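Local coordinates for Serine/threonine-protein kinase Tel1 (Chaetomium thermophilum, PDB 6SKY), which probably acts as a DNA-damage sensor, a serine/threonine protein kinase that uses ATP to phosphorylate [ST]-Q sites and activate checkpoint signalling after genotoxic stress, at residues A[1615-1620]-A[1649-1654]; A[2067-2072]-A[2081-2086]; A[2467-2472]-A[2512-2517]; A[2492-2497]-A[2505-2510]. All blocks are in the same frame, centred on the assembly; numbering follows the deposited sequence.

Contact 1: residues A[1615-1620]-A[1649-1654]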
# COMPACT_ATOMS: atom_id res chain seq x y z
N VAL A 1615 2.68 -1.84 -46.92
CA VAL A 1615 3.05 -1.54 -48.30
C VAL A 1615 3.14 -0.04 -48.52
O VAL A 1615 3.99 0.43 -49.28
CB VAL A 1615 2.05 -2.20 -49.26
CG1 VAL A 1615 2.48 -1.96 -50.67
CG2 VAL A 1615 1.97 -3.68 -48.99
N VAL A 1616 2.28 0.74 -47.87
CA VAL A 1616 2.37 2.18 -48.04
C VAL A 1616 3.64 2.72 -47.39
O VAL A 1616 4.23 3.67 -47.89
CB VAL A 1616 1.11 2.87 -47.49
CG1 VAL A 1616 1.30 4.36 -47.47
CG2 VAL A 1616 -0.07 2.52 -48.35
N TRP A 1617 4.09 2.12 -46.29
CA TRP A 1617 5.38 2.52 -45.75
C TRP A 1617 6.52 2.09 -46.66
O TRP A 1617 7.45 2.86 -46.90
CB TRP A 1617 5.59 1.95 -44.35
CG TRP A 1617 6.99 2.15 -43.89
CD1 TRP A 1617 7.92 1.20 -43.67
CD2 TRP A 1617 7.63 3.41 -43.65
NE1 TRP A 1617 9.10 1.77 -43.28
CE2 TRP A 1617 8.94 3.13 -43.26
CE3 TRP A 1617 7.21 4.74 -43.71
CZ2 TRP A 1617 9.84 4.13 -42.94
CZ3 TRP A 1617 8.10 5.72 -43.40
CH2 TRP A 1617 9.40 5.42 -43.02
N LYS A 1618 6.46 0.86 -47.17
CA LYS A 1618 7.46 0.41 -48.13
C LYS A 1618 7.55 1.34 -49.32
O LYS A 1618 8.63 1.52 -49.90
CB LYS A 1618 7.12 -1.00 -48.58
CG LYS A 1618 8.29 -1.90 -48.77
CD LYS A 1618 7.82 -3.27 -49.18
CE LYS A 1618 6.87 -3.83 -48.15
NZ LYS A 1618 6.29 -5.11 -48.61
N SER A 1619 6.43 1.94 -49.71
CA SER A 1619 6.41 2.84 -50.86
C SER A 1619 7.07 4.17 -50.54
O SER A 1619 7.92 4.65 -51.30
CB SER A 1619 4.98 3.05 -51.33
OG SER A 1619 4.89 4.20 -52.14
N CYS A 1620 6.69 4.79 -49.43
CA CYS A 1620 7.24 6.10 -49.09
C CYS A 1620 8.61 5.97 -48.45
O CYS A 1620 8.86 6.54 -47.38
CB CYS A 1620 6.29 6.87 -48.18
SG CYS A 1620 5.86 6.08 -46.64
N GLU A 1649 6.67 -3.81 -39.49
CA GLU A 1649 7.86 -4.56 -39.11
C GLU A 1649 9.11 -4.15 -39.88
O GLU A 1649 10.21 -4.53 -39.47
CB GLU A 1649 7.60 -6.05 -39.31
CG GLU A 1649 6.28 -6.51 -38.74
CD GLU A 1649 6.18 -8.02 -38.63
OE1 GLU A 1649 7.13 -8.71 -39.05
OE2 GLU A 1649 5.15 -8.51 -38.11
N ASP A 1650 8.98 -3.41 -40.97
CA ASP A 1650 10.17 -2.91 -41.64
C ASP A 1650 10.90 -1.88 -40.79
O ASP A 1650 12.12 -1.74 -40.90
CB ASP A 1650 9.79 -2.30 -42.99
CG ASP A 1650 8.35 -2.57 -43.37
OD1 ASP A 1650 7.77 -3.56 -42.87
OD2 ASP A 1650 7.80 -1.79 -44.16
N LEU A 1651 10.17 -1.16 -39.94
CA LEU A 1651 10.75 -0.16 -39.07
C LEU A 1651 11.42 -0.76 -37.84
O LEU A 1651 12.17 -0.05 -37.16
CB LEU A 1651 9.68 0.83 -38.63
CG LEU A 1651 9.35 1.94 -39.62
CD1 LEU A 1651 8.10 2.66 -39.22
CD2 LEU A 1651 10.50 2.89 -39.65
N LEU A 1652 11.19 -2.03 -37.55
CA LEU A 1652 11.71 -2.66 -36.35
C LEU A 1652 12.93 -3.53 -36.60
O LEU A 1652 13.60 -3.92 -35.64
CB LEU A 1652 10.63 -3.51 -35.69
CG LEU A 1652 9.44 -2.77 -35.12
CD1 LEU A 1652 8.40 -3.75 -34.63
CD2 LEU A 1652 9.90 -1.87 -34.00
N ARG A 1653 13.24 -3.86 -37.85
CA ARG A 1653 14.39 -4.70 -38.15
C ARG A 1653 15.66 -3.88 -38.14
O ARG A 1653 15.67 -2.73 -38.57
CB ARG A 1653 14.22 -5.40 -39.49
CG ARG A 1653 13.31 -6.60 -39.45
CD ARG A 1653 13.37 -7.34 -40.76
NE ARG A 1653 13.28 -6.41 -41.88
CZ ARG A 1653 12.19 -6.23 -42.62
NH1 ARG A 1653 11.09 -6.93 -42.37
NH2 ARG A 1653 12.20 -5.37 -43.62
N GLU A 1654 16.74 -4.48 -37.66
CA GLU A 1654 18.00 -3.78 -37.49
C GLU A 1654 19.17 -4.42 -38.21
O GLU A 1654 20.24 -3.80 -38.29
CB GLU A 1654 18.35 -3.66 -36.01
CG GLU A 1654 18.53 -4.99 -35.33
CD GLU A 1654 18.71 -4.84 -33.86
OE1 GLU A 1654 18.02 -4.00 -33.24
OE2 GLU A 1654 19.57 -5.56 -33.31

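Contact 2: residues A[2067-2072]-A[2081-2086]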
# COMPACT_ATOMS: atom_id res chain seq x y z
N VAL A 2067 6.65 11.96 -41.50
CA VAL A 2067 7.07 10.83 -42.32
C VAL A 2067 8.51 11.00 -42.78
O VAL A 2067 9.29 10.04 -42.80
CB VAL A 2067 6.12 10.64 -43.50
CG1 VAL A 2067 6.65 9.60 -44.44
CG2 VAL A 2067 4.79 10.21 -43.00
N ARG A 2068 8.90 12.23 -43.14
CA ARG A 2068 10.28 12.46 -43.53
C ARG A 2068 11.24 12.17 -42.39
O ARG A 2068 12.39 11.78 -42.62
CB ARG A 2068 10.47 13.89 -44.01
CG ARG A 2068 9.93 14.17 -45.38
CD ARG A 2068 10.58 15.41 -45.93
NE ARG A 2068 9.92 15.94 -47.12
CZ ARG A 2068 9.10 16.98 -47.11
NH1 ARG A 2068 8.55 17.39 -48.24
NH2 ARG A 2068 8.83 17.61 -45.97
N HIS A 2069 10.81 12.38 -41.15
CA HIS A 2069 11.68 12.10 -40.02
C HIS A 2069 11.75 10.61 -39.72
O HIS A 2069 12.80 10.09 -39.33
CB HIS A 2069 11.22 12.87 -38.79
CG HIS A 2069 12.15 12.76 -37.62
ND1 HIS A 2069 11.70 12.55 -36.34
CD2 HIS A 2069 13.50 12.81 -37.55
CE1 HIS A 2069 12.74 12.49 -35.52
NE2 HIS A 2069 13.84 12.64 -36.23
N LEU A 2070 10.63 9.90 -39.88
CA LEU A 2070 10.65 8.45 -39.72
C LEU A 2070 11.55 7.79 -40.76
O LEU A 2070 12.16 6.76 -40.50
CB LEU A 2070 9.24 7.88 -39.83
CG LEU A 2070 8.27 7.99 -38.67
CD1 LEU A 2070 6.91 7.63 -39.15
CD2 LEU A 2070 8.68 7.05 -37.57
N SER A 2071 11.62 8.37 -41.96
CA SER A 2071 12.48 7.80 -43.00
C SER A 2071 13.95 8.09 -42.76
O SER A 2071 14.80 7.51 -43.44
CB SER A 2071 12.08 8.33 -44.37
OG SER A 2071 10.85 7.79 -44.78
N SER A 2072 14.28 8.97 -41.82
CA SER A 2072 15.66 9.40 -41.65
C SER A 2072 16.56 8.31 -41.09
O SER A 2072 17.78 8.46 -41.12
CB SER A 2072 15.72 10.63 -40.74
OG SER A 2072 15.10 11.74 -41.35
N ARG A 2081 8.06 5.06 -31.78
CA ARG A 2081 6.66 4.98 -31.41
C ARG A 2081 6.08 6.35 -31.07
O ARG A 2081 4.90 6.58 -31.29
CB ARG A 2081 6.48 4.00 -30.27
CG ARG A 2081 7.09 2.66 -30.57
CD ARG A 2081 6.90 1.69 -29.43
NE ARG A 2081 5.56 1.14 -29.46
CZ ARG A 2081 5.26 -0.02 -30.03
NH1 ARG A 2081 4.00 -0.45 -30.02
NH2 ARG A 2081 6.21 -0.76 -30.58
N GLN A 2082 6.90 7.27 -30.56
CA GLN A 2082 6.43 8.64 -30.37
C GLN A 2082 6.06 9.28 -31.70
O GLN A 2082 5.04 9.97 -31.80
CB GLN A 2082 7.50 9.46 -29.67
CG GLN A 2082 7.60 9.21 -28.19
CD GLN A 2082 8.81 9.87 -27.58
OE1 GLN A 2082 9.55 10.58 -28.24
NE2 GLN A 2082 9.03 9.62 -26.30
N GLN A 2083 6.88 9.08 -32.73
CA GLN A 2083 6.56 9.63 -34.04
C GLN A 2083 5.30 9.00 -34.63
O GLN A 2083 4.48 9.69 -35.24
CB GLN A 2083 7.73 9.44 -35.00
CG GLN A 2083 9.02 10.03 -34.54
CD GLN A 2083 8.97 11.51 -34.43
OE1 GLN A 2083 8.22 12.17 -35.13
NE2 GLN A 2083 9.77 12.06 -33.54
N LEU A 2084 5.14 7.69 -34.46
CA LEU A 2084 3.92 7.06 -34.95
C LEU A 2084 2.69 7.55 -34.21
O LEU A 2084 1.62 7.72 -34.80
CB LEU A 2084 4.05 5.54 -34.85
CG LEU A 2084 4.91 4.92 -35.93
CD1 LEU A 2084 5.20 3.50 -35.59
CD2 LEU A 2084 4.18 5.00 -37.24
N GLY A 2085 2.82 7.83 -32.91
CA GLY A 2085 1.72 8.40 -32.18
C GLY A 2085 1.41 9.82 -32.58
O GLY A 2085 0.25 10.23 -32.54
N ALA A 2086 2.42 10.60 -32.95
CA ALA A 2086 2.18 11.91 -33.53
C ALA A 2086 1.38 11.81 -34.82
O ALA A 2086 0.47 12.61 -35.06
CB ALA A 2086 3.50 12.63 -33.78

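Contact 3: residues A[2467-2472]-A[2512-2517]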
# COMPACT_ATOMS: atom_id res chain seq x y z
N HIS A 2467 -17.91 -38.13 -25.21
CA HIS A 2467 -18.24 -38.47 -23.83
C HIS A 2467 -19.35 -39.50 -23.78
O HIS A 2467 -19.29 -40.45 -22.99
CB HIS A 2467 -18.65 -37.23 -23.06
CG HIS A 2467 -17.53 -36.27 -22.83
ND1 HIS A 2467 -17.41 -35.08 -23.51
CD2 HIS A 2467 -16.47 -36.33 -21.99
CE1 HIS A 2467 -16.33 -34.45 -23.10
NE2 HIS A 2467 -15.74 -35.19 -22.18
N ILE A 2468 -20.37 -39.34 -24.62
CA ILE A 2468 -21.45 -40.32 -24.63
C ILE A 2468 -20.94 -41.68 -25.09
O ILE A 2468 -21.28 -42.71 -24.51
CB ILE A 2468 -22.61 -39.82 -25.51
CG1 ILE A 2468 -23.21 -38.57 -24.89
CG2 ILE A 2468 -23.66 -40.89 -25.65
CD1 ILE A 2468 -23.43 -38.66 -23.42
N TRP A 2469 -20.12 -41.71 -26.14
CA TRP A 2469 -19.59 -42.97 -26.63
C TRP A 2469 -18.77 -43.67 -25.56
O TRP A 2469 -18.93 -44.87 -25.33
CB TRP A 2469 -18.75 -42.76 -27.89
CG TRP A 2469 -18.42 -44.03 -28.58
CD1 TRP A 2469 -19.15 -44.64 -29.54
CD2 TRP A 2469 -17.29 -44.87 -28.34
NE1 TRP A 2469 -18.54 -45.81 -29.92
CE2 TRP A 2469 -17.40 -45.97 -29.20
CE3 TRP A 2469 -16.19 -44.79 -27.48
CZ2 TRP A 2469 -16.45 -46.98 -29.23
CZ3 TRP A 2469 -15.26 -45.80 -27.51
CH2 TRP A 2469 -15.39 -46.87 -28.38
N THR A 2470 -17.88 -42.94 -24.90
CA THR A 2470 -17.06 -43.55 -23.86
C THR A 2470 -17.92 -44.04 -22.70
O THR A 2470 -17.63 -45.08 -22.11
CB THR A 2470 -16.03 -42.55 -23.36
OG1 THR A 2470 -15.25 -42.10 -24.47
CG2 THR A 2470 -15.12 -43.20 -22.36
N GLY A 2471 -18.98 -43.31 -22.36
CA GLY A 2471 -19.82 -43.74 -21.27
C GLY A 2471 -20.61 -45.00 -21.59
O GLY A 2471 -20.83 -45.84 -20.72
N ALA A 2472 -21.04 -45.14 -22.84
CA ALA A 2472 -21.84 -46.30 -23.19
C ALA A 2472 -20.97 -47.53 -23.39
O ALA A 2472 -21.21 -48.58 -22.79
CB ALA A 2472 -22.66 -46.01 -24.44
N GLN A 2512 -18.61 -45.69 -35.53
CA GLN A 2512 -17.76 -46.58 -36.30
C GLN A 2512 -16.29 -46.18 -36.20
O GLN A 2512 -15.40 -47.03 -36.05
CB GLN A 2512 -18.19 -46.59 -37.77
CG GLN A 2512 -19.66 -46.85 -37.99
CD GLN A 2512 -20.10 -48.19 -37.48
OE1 GLN A 2512 -19.29 -49.11 -37.34
NE2 GLN A 2512 -21.38 -48.32 -37.18
N THR A 2513 -16.03 -44.88 -36.26
CA THR A 2513 -14.66 -44.41 -36.21
C THR A 2513 -14.01 -44.70 -34.87
O THR A 2513 -12.84 -45.09 -34.81
CB THR A 2513 -14.63 -42.92 -36.52
OG1 THR A 2513 -15.02 -42.72 -37.88
CG2 THR A 2513 -13.26 -42.39 -36.32
N SER A 2514 -14.74 -44.51 -33.77
CA SER A 2514 -14.16 -44.82 -32.47
C SER A 2514 -13.92 -46.31 -32.32
O SER A 2514 -12.93 -46.73 -31.71
CB SER A 2514 -15.07 -44.31 -31.37
OG SER A 2514 -15.63 -43.08 -31.75
N ARG A 2515 -14.80 -47.14 -32.90
CA ARG A 2515 -14.56 -48.58 -32.84
C ARG A 2515 -13.26 -48.95 -33.53
O ARG A 2515 -12.46 -49.72 -33.00
CB ARG A 2515 -15.74 -49.33 -33.46
CG ARG A 2515 -17.00 -49.20 -32.66
CD ARG A 2515 -18.04 -50.19 -33.11
NE ARG A 2515 -19.20 -50.15 -32.24
CZ ARG A 2515 -19.27 -50.74 -31.05
NH1 ARG A 2515 -20.36 -50.65 -30.32
NH2 ARG A 2515 -18.23 -51.43 -30.60
N VAL A 2516 -13.01 -48.39 -34.72
CA VAL A 2516 -11.78 -48.78 -35.40
C VAL A 2516 -10.55 -48.14 -34.76
O VAL A 2516 -9.48 -48.75 -34.74
CB VAL A 2516 -11.85 -48.48 -36.91
CG1 VAL A 2516 -13.07 -49.14 -37.50
CG2 VAL A 2516 -11.85 -47.00 -37.17
N TYR A 2517 -10.67 -46.92 -34.22
CA TYR A 2517 -9.54 -46.33 -33.49
C TYR A 2517 -9.16 -47.17 -32.29
O TYR A 2517 -7.98 -47.40 -32.02
CB TYR A 2517 -9.87 -44.91 -33.05
CG TYR A 2517 -9.34 -43.83 -33.94
CD1 TYR A 2517 -8.00 -43.69 -34.17
CD2 TYR A 2517 -10.20 -42.93 -34.54
CE1 TYR A 2517 -7.52 -42.70 -34.98
CE2 TYR A 2517 -9.73 -41.94 -35.34
CZ TYR A 2517 -8.39 -41.83 -35.56
OH TYR A 2517 -7.91 -40.84 -36.36

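Contact 4: residues A[2492-2497]-A[2505-2510]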
# COMPACT_ATOMS: atom_id res chain seq x y z
N LYS A 2492 -28.92 -45.14 -22.71
CA LYS A 2492 -30.21 -44.59 -23.12
C LYS A 2492 -30.03 -43.29 -23.90
O LYS A 2492 -30.71 -43.07 -24.91
CB LYS A 2492 -31.11 -44.36 -21.91
CG LYS A 2492 -31.42 -45.62 -21.14
CD LYS A 2492 -32.16 -45.31 -19.86
CE LYS A 2492 -32.09 -46.49 -18.92
NZ LYS A 2492 -32.84 -46.23 -17.66
N ILE A 2493 -29.13 -42.42 -23.45
CA ILE A 2493 -28.88 -41.18 -24.18
C ILE A 2493 -28.32 -41.47 -25.56
O ILE A 2493 -28.63 -40.77 -26.53
CB ILE A 2493 -27.96 -40.24 -23.38
CG1 ILE A 2493 -28.65 -39.75 -22.12
CG2 ILE A 2493 -27.56 -39.05 -24.21
CD1 ILE A 2493 -27.84 -38.74 -21.38
N ALA A 2494 -27.47 -42.49 -25.68
CA ALA A 2494 -26.92 -42.83 -26.99
C ALA A 2494 -28.00 -43.35 -27.93
O ALA A 2494 -28.03 -42.99 -29.11
CB ALA A 2494 -25.81 -43.86 -26.83
N LYS A 2495 -28.87 -44.22 -27.42
CA LYS A 2495 -29.99 -44.70 -28.22
C LYS A 2495 -30.87 -43.55 -28.68
O LYS A 2495 -31.38 -43.55 -29.80
CB LYS A 2495 -30.81 -45.71 -27.44
CG LYS A 2495 -30.08 -46.98 -27.08
CD LYS A 2495 -30.81 -47.70 -25.96
CE LYS A 2495 -29.97 -48.81 -25.37
NZ LYS A 2495 -30.46 -49.23 -24.03
N ALA A 2496 -31.06 -42.55 -27.81
CA ALA A 2496 -31.89 -41.41 -28.20
C ALA A 2496 -31.17 -40.52 -29.20
O ALA A 2496 -31.81 -39.92 -30.07
CB ALA A 2496 -32.29 -40.61 -26.97
N LEU A 2497 -29.85 -40.40 -29.09
CA LEU A 2497 -29.09 -39.61 -30.05
C LEU A 2497 -29.15 -40.22 -31.44
O LEU A 2497 -29.22 -39.49 -32.44
CB LEU A 2497 -27.63 -39.49 -29.62
CG LEU A 2497 -27.24 -38.40 -28.63
CD1 LEU A 2497 -25.76 -38.39 -28.48
CD2 LEU A 2497 -27.74 -37.07 -29.11
N SER A 2505 -26.40 -38.30 -38.91
CA SER A 2505 -25.25 -38.66 -39.72
C SER A 2505 -23.94 -38.39 -39.01
O SER A 2505 -22.88 -38.63 -39.59
CB SER A 2505 -25.29 -37.90 -41.05
OG SER A 2505 -25.04 -36.52 -40.84
N ILE A 2506 -23.98 -37.87 -37.79
CA ILE A 2506 -22.78 -37.59 -37.02
C ILE A 2506 -22.55 -38.65 -35.95
O ILE A 2506 -21.41 -38.99 -35.66
CB ILE A 2506 -22.84 -36.19 -36.39
CG1 ILE A 2506 -23.36 -35.17 -37.39
CG2 ILE A 2506 -21.48 -35.77 -35.91
CD1 ILE A 2506 -23.36 -33.77 -36.87
N TRP A 2507 -23.61 -39.18 -35.37
CA TRP A 2507 -23.43 -40.17 -34.32
C TRP A 2507 -22.94 -41.51 -34.89
O TRP A 2507 -22.05 -42.12 -34.29
CB TRP A 2507 -24.72 -40.36 -33.52
CG TRP A 2507 -24.67 -41.53 -32.60
CD1 TRP A 2507 -25.38 -42.67 -32.72
CD2 TRP A 2507 -23.86 -41.69 -31.44
NE1 TRP A 2507 -25.08 -43.53 -31.71
CE2 TRP A 2507 -24.14 -42.95 -30.90
CE3 TRP A 2507 -22.93 -40.88 -30.80
CZ2 TRP A 2507 -23.52 -43.42 -29.76
CZ3 TRP A 2507 -22.32 -41.35 -29.67
CH2 TRP A 2507 -22.62 -42.61 -29.16
N PRO A 2508 -23.48 -42.00 -36.01
CA PRO A 2508 -22.92 -43.25 -36.56
C PRO A 2508 -21.48 -43.11 -37.01
O PRO A 2508 -20.70 -44.07 -36.88
CB PRO A 2508 -23.85 -43.54 -37.74
CG PRO A 2508 -25.11 -42.92 -37.36
CD PRO A 2508 -24.73 -41.65 -36.69
N ALA A 2509 -21.09 -41.96 -37.54
CA ALA A 2509 -19.70 -41.75 -37.92
C ALA A 2509 -18.78 -41.87 -36.72
O ALA A 2509 -17.77 -42.59 -36.76
CB ALA A 2509 -19.54 -40.40 -38.59
N ILE A 2510 -19.13 -41.19 -35.62
CA ILE A 2510 -18.31 -41.25 -34.41
C ILE A 2510 -18.31 -42.65 -33.84
O ILE A 2510 -17.28 -43.13 -33.35
CB ILE A 2510 -18.82 -40.21 -33.40
CG1 ILE A 2510 -18.43 -38.81 -33.85
CG2 ILE A 2510 -18.28 -40.49 -32.01
CD1 ILE A 2510 -18.78 -37.75 -32.88

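Contact 1: residues A[1615-1620]-A[1649-1654]
W1617, near the C-terminal end of helix 1606-1619, reaches D1650 and L1651 in the loop that follows helix 1627-1644. Its CB points toward the loop, and with CG anti to the backbone N (chi1 170°) the indole is carried outward across the gap. The five-membered ring arrives first. CG passes 4.0 Å from D1650 OD2, and CD1 is the ring atom nearest that oxygen, at 3.0 Å from OD2. The carboxylate thus sits at the ring edge near the indole plane, its own plane turned 37° from it, with the oxygen beside the C-H at CD1 and not beside the N-H. From NE1 onward the partner changes to L1651, which crosses the indole at about a right angle: its CG is 3.7 Å from NE1 and stands over one face, toward the rim. The branch CD2 then follows the ring outward to meet CZ2 at 3.6 Å. At the tip, CH2 leaves the loop behind and packs on S2071, while L1637 of helix 1627-1644 also touches the indole. K1618 adds little beyond a nearby opposite charge, its NZ lying 5.8 Å from D1650 OD2, so any attraction would be long-range. One aromatic residue near a helix end, flanked by the loop leaving the next helix, is a packing element of the alpha solenoid, here joining helix 1606-1619 to the loop after helix 1627-1644.

Contact 2: residues A[2067-2072]-A[2081-2086]
L2070 and H2069 in the last turns of helix 2052-2070 pack on Q2083 and L2084 of helix 2077-2097, forming an antiparallel helical hairpin in the TPR-like FAT domain. The tightly packed, buried side is apolar. L2070 and Q2083 slide past each other in opposite directions, and L2070 CD2 rests 3.6 Å from Q2083 CB. The other leucine branch, CD1, meets L2084 CD2 more distantly at 4.2 Å. L2080 and L2087 extend this packing within the hairpin by touching L2070, while W1617 on L2070 and F1641 on L2084 come from outside it.

Toward H2069, which is partly exposed, the contact becomes polar, close in distance but without a bond across it. Q2083 is bent at chi2 (-65°), which swings its amide back to the imidazole edge; the two planes stand 87° apart. H2069 ND1 and Q2083 NE2 are 3.4 Å apart, yet the angle is too poor for a hydrogen bond, and NE2 makes a weak one instead to the backbone oxygen of D2033. Beyond L2070, S2071 and S2072 are exposed, and S2072 OG donates to R2068 O over 3.0 Å, tilted 15° from the carbonyl plane.

Contact 3: residues A[2467-2472]-A[2512-2517]
W2469 lays its indole against S2514 and R2515, joining helix 2461-2472 to helix 2507-2522 where the helical FAT region meets the kinase domain of this PI3-kinase-related enzyme. Along the first helix, H2467 and I2468 face elsewhere; the isoleucine packs on helices 2444-2459 and 2483-2497, so that side of the helix faces those two. Next comes W2469, whose CB points toward the second helix. With chi1 at -169°, CG stands opposite the backbone N and projects the ring system straight into the interface. T2470, one step on, turns elsewhere: its hydroxyl is hydrogen-bonded with Y2466 O of its own helix and with the backbone oxygen of L2654 in the kinase domain. A2472 ends the walk, touching D2491 of helix 2483-2497.

Everything across this contact therefore converges on one indole. S2514 CB stands over the six-membered ring, 3.6 Å from its centroid and 13° off the ring normal, a CH-pi contact centred on the face. CE2 is the ring atom nearest to that CB, also at 3.6 Å, and CZ2 follows at 3.7 Å. The serine hydroxyl is turned to its own helix, where OG bonds with I2510 O, leaving the methylene to do the touching. R2515 borders the ring more loosely: its backbone N lies 4.0 Å from W2469 CZ2, approaching obliquely, and its exposed chain runs extended from CG to NE. The indole nitrogen is engaged too: W2469 NE1, next to CE2 in the five-membered ring, makes a weak hydrogen bond to D2511 OD1.

Contact 4: residues A[2492-2497]-A[2505-2510]
The indole of W2507 is the flat group of this contact, and A2494 and L2497 both approach it obliquely, on its six-membered ring. The two methyl groups meet ring atoms that lie across the benzene portion from each other. A2494 CB is 3.7 Å from CZ2, with CH2 of the same ring somewhat farther at 4.1 Å, whereas L2497 CD1 comes to CE3 at a looser 4.4 Å. The same benzene end is also packed by helix 2461-2472, whose I2468 CG2 and W2469 CA lie next to CH2; M2465 of that helix touches the indole as well, and R2473 adds a further contact from the loop.

W2507 reaches this place because a chi1 of 170° sets CG beside its own carbonyl carbon, sending the indole out from the first turn of helix 2507-2522 toward helix 2483-2497. L2497 points its CB at the tryptophan, and its backbone is the nearest to that of W2507, the CA atoms being 7.1 Å apart. M2465 also touches L2497, I2506 and I2510, so one methionine ties both sides of the contact to helix 2461-2472. All three residues that meet here are buried, and the side-chain contacts are apolar. With helix 2507-2522 lying against helix 2461-2472 too, this is a small helical bundle in which two consecutive helices pack across a short non-helical connector.

Overall arrangement
The four contacts form two pairs on opposite sides of the chain's centre. Contacts 1 and 2, with centres 12 Å apart, touch directly: C1620 SG comes to 4.2 Å from V2067 CG1, tying helix 1606-1619 to the FAT hairpin. Contacts 3 and 4 share helix 2507-2522 and their centres lie 10 Å apart; I2468 CD1 packs 4.2 Å from I2493 CG2, so the two belong to one cluster. Between the pairs, centres are 53 to 61 Å apart. None of the contacts belongs to the nucleotide or magnesium site, but contact 3 borders the kinase domain: Y2517 is hydrogen-bonded to Q2607, the residue before L2608 of the nucleotide pocket.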